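Local coordinates for protein glutathione S-transferase 2 (Onchocerca volvulus, PDB 1TU7) that conjugates glutathione to electrophilic compounds as a homodimeric pi-class transferase and appears to be central to the parasite's detoxification system, at residues R18-L21 with D25-F28. Residues are numbered along the deposited sequence; the frame is centred on the assembly and turned at random.
Sequences RLFL and DIKF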
ATOM      1  N   ARG A  18      -8.789   3.444  13.590  1.00 11.36           N
ATOM      2  CA  ARG A  18      -9.483   3.601  14.865  1.00 11.17           C
ATOM      3  C   ARG A  18      -8.498   3.865  15.984  1.00 11.74           C
ATOM      4  O   ARG A  18      -8.711   4.732  16.816  1.00 12.22           O
ATOM      5  CB  ARG A  18     -10.287   2.351  15.170  1.00 11.54           C
ATOM      6  CG  ARG A  18     -11.462   2.121  14.259  1.00 12.45           C
ATOM      7  CD  ARG A  18     -12.264   0.951  14.640  1.00 13.03           C
ATOM      8  NE  ARG A  18     -13.339   0.618  13.702  1.00 12.74           N
ATOM      9  CZ  ARG A  18     -13.499  -0.562  13.141  1.00 12.56           C
ATOM     10  NH1 ARG A  18     -12.629  -1.523  13.313  1.00 13.47           N
ATOM     11  NH2 ARG A  18     -14.549  -0.767  12.349  1.00 13.04           N
ATOM     12  N   LEU A  19      -7.394   3.131  16.014  1.00 11.27           N
ATOM     13  CA  LEU A  19      -6.405   3.290  17.071  1.00 11.70           C
ATOM     14  C   LEU A  19      -5.799   4.689  17.034  1.00 11.90           C
ATOM     15  O   LEU A  19      -5.599   5.292  18.077  1.00 11.24           O
ATOM     16  CB  LEU A  19      -5.318   2.222  16.974  1.00 11.84           C
ATOM     17  CG  LEU A  19      -5.769   0.798  17.304  1.00 11.49           C
ATOM     18  CD1 LEU A  19      -4.832  -0.266  16.764  1.00 12.68           C
ATOM     19  CD2 LEU A  19      -5.938   0.639  18.825  1.00 13.00           C
ATOM     20  N   PHE A  20      -5.457   5.180  15.839  1.00 11.77           N
ATOM     21  CA  PHE A  20      -4.965   6.547  15.661  1.00 11.00           C
ATOM     22  C   PHE A  20      -5.926   7.558  16.293  1.00 11.43           C
ATOM     23  O   PHE A  20      -5.528   8.370  17.106  1.00 12.18           O
ATOM     24  CB  PHE A  20      -4.739   6.810  14.165  1.00 10.68           C
ATOM     25  CG  PHE A  20      -4.201   8.170  13.826  1.00 10.67           C
ATOM     26  CD1 PHE A  20      -2.999   8.268  13.144  1.00 13.12           C
ATOM     27  CD2 PHE A  20      -4.887   9.336  14.086  1.00 12.25           C
ATOM     28  CE1 PHE A  20      -2.485   9.489  12.771  1.00 12.79           C
ATOM     29  CE2 PHE A  20      -4.350  10.569  13.701  1.00 12.22           C
ATOM     30  CZ  PHE A  20      -3.148  10.627  13.044  1.00 12.81           C
ATOM     31  N   LEU A  21      -7.199   7.464  15.925  1.00 11.54           N
ATOM     32  CA  LEU A  21      -8.212   8.421  16.337  1.00 11.93           C
ATOM     33  C   LEU A  21      -8.410   8.327  17.846  1.00 12.42           C
ATOM     34  O   LEU A  21      -8.472   9.331  18.528  1.00 12.27           O
ATOM     35  CB  LEU A  21      -9.496   8.155  15.566  1.00 12.08           C
ATOM     36  CG  LEU A  21      -9.448   8.400  14.070  1.00 12.59           C
ATOM     37  CD1 LEU A  21     -10.618   7.788  13.389  1.00 12.88           C
ATOM     38  CD2 LEU A  21      -9.411   9.904  13.767  1.00 14.84           C
ATOM     39  N   ASP A  25      -7.258  11.150  20.611  1.00 13.93           N
ATOM     40  CA  ASP A  25      -8.493  11.710  21.149  1.00 14.96           C
ATOM     41  C   ASP A  25      -9.240  12.571  20.150  1.00 14.86           C
ATOM     42  O   ASP A  25      -9.785  13.638  20.480  1.00 15.48           O
ATOM     43  CB  ASP A  25      -8.225  12.470  22.455  1.00 16.09           C
ATOM     44  CG  ASP A  25      -9.410  12.473  23.350  1.00 19.55           C
ATOM     45  OD1 ASP A  25      -9.498  13.390  24.194  1.00 26.58           O
ATOM     46  OD2 ASP A  25     -10.290  11.589  23.295  1.00 22.03           O
ATOM     47  N   ILE A  26      -9.276  12.098  18.906  1.00 13.58           N
ATOM     48  CA  ILE A  26     -10.070  12.685  17.833  1.00 13.58           C
ATOM     49  C   ILE A  26     -11.393  11.965  17.858  1.00 14.52           C
ATOM     50  O   ILE A  26     -11.476  10.752  17.557  1.00 14.47           O
ATOM     51  CB  ILE A  26      -9.389  12.519  16.464  1.00 14.48           C
ATOM     52  CG1 ILE A  26      -8.008  13.144  16.468  1.00 14.92           C
ATOM     53  CG2 ILE A  26     -10.290  13.086  15.361  1.00 15.00           C
ATOM     54  CD1 ILE A  26      -7.161  12.648  15.295  1.00 15.22           C
ATOM     55  N   LYS A  27     -12.435  12.664  18.280  1.00 15.48           N
ATOM     56  CA  LYS A  27     -13.735  12.043  18.372  1.00 15.54           C
ATOM     57  C   LYS A  27     -14.291  11.797  16.994  1.00 15.67           C
ATOM     58  O   LYS A  27     -14.188  12.632  16.098  1.00 16.07           O
ATOM     59  CB  LYS A  27     -14.692  12.888  19.212  1.00 16.49           C
ATOM     60  CG  LYS A  27     -14.132  13.320  20.535  1.00 17.14           C
ATOM     61  CD  LYS A  27     -13.788  12.178  21.416  1.00 20.09           C
ATOM     62  CE  LYS A  27     -13.692  12.733  22.856  1.00 23.36           C
ATOM     63  NZ  LYS A  27     -13.169  11.807  23.865  1.00 27.88           N
ATOM     64  N   PHE A  28     -14.836  10.605  16.810  1.00 15.11           N
ATOM     65  CA  PHE A  28     -15.371  10.168  15.531  1.00 13.78           C
ATOM     66  C   PHE A  28     -16.568   9.231  15.677  1.00 14.30           C
ATOM     67  O   PHE A  28     -16.747   8.541  16.707  1.00 15.30           O
ATOM     68  CB  PHE A  28     -14.266   9.504  14.675  1.00 13.77           C
ATOM     69  CG  PHE A  28     -13.829   8.142  15.176  1.00 12.38           C
ATOM     70  CD1 PHE A  28     -13.010   8.017  16.281  1.00 13.19           C
ATOM     71  CD2 PHE A  28     -14.218   6.993  14.497  1.00 11.51           C
ATOM     72  CE1 PHE A  28     -12.601   6.762  16.717  1.00 12.87           C
ATOM     73  CE2 PHE A  28     -13.819   5.740  14.939  1.00 12.97           C
ATOM     74  CZ  PHE A  28     -12.995   5.635  16.046  1.00 13.74           C
TER
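The carbonyl oxygen of Leu21 accepts a hydrogen bond from the backbone N of Ile26 at 2.9 Å, with an angle of 152° at the hydrogen. It belongs to a Schellman motif: Asp25, with positive phi, is the first residue to leave the helix, and two backbone bonds reach back into the last turn, this being one of them. In the thioredoxin-like N-terminal domain the motif lies within the beta-alpha-beta crossover from strand 3-8 through helix 15-23 to the parallel strand 29-33. A hydrophobic contact commonly accompanies such a cap, and here Leu21 supplies one, its CD2 meeting Ile26 CG2 at 3.7 Å. A chi1 of 72° at Phe28 turns its ring toward Leu21, whose other methyl, CD1, makes a CH-pi contact over the face, 3.7 Å from the centroid. Ile26 CD1 also touches Leu21 CD2 and meets the edge of the Phe20 ring at CE2, 3.8 Å away and near the ring plane. Tyr3 of strand 3-8 touches both Ile26 and Phe28, while the Arg18 guanidinium turns to Glu15, Asp30 and the carbonyls of Phe8 and Ile10. At the exposed turn, Lys27 NZ bridges to Asp25 OD2 on its syn side, 25° out of the carboxylate plane.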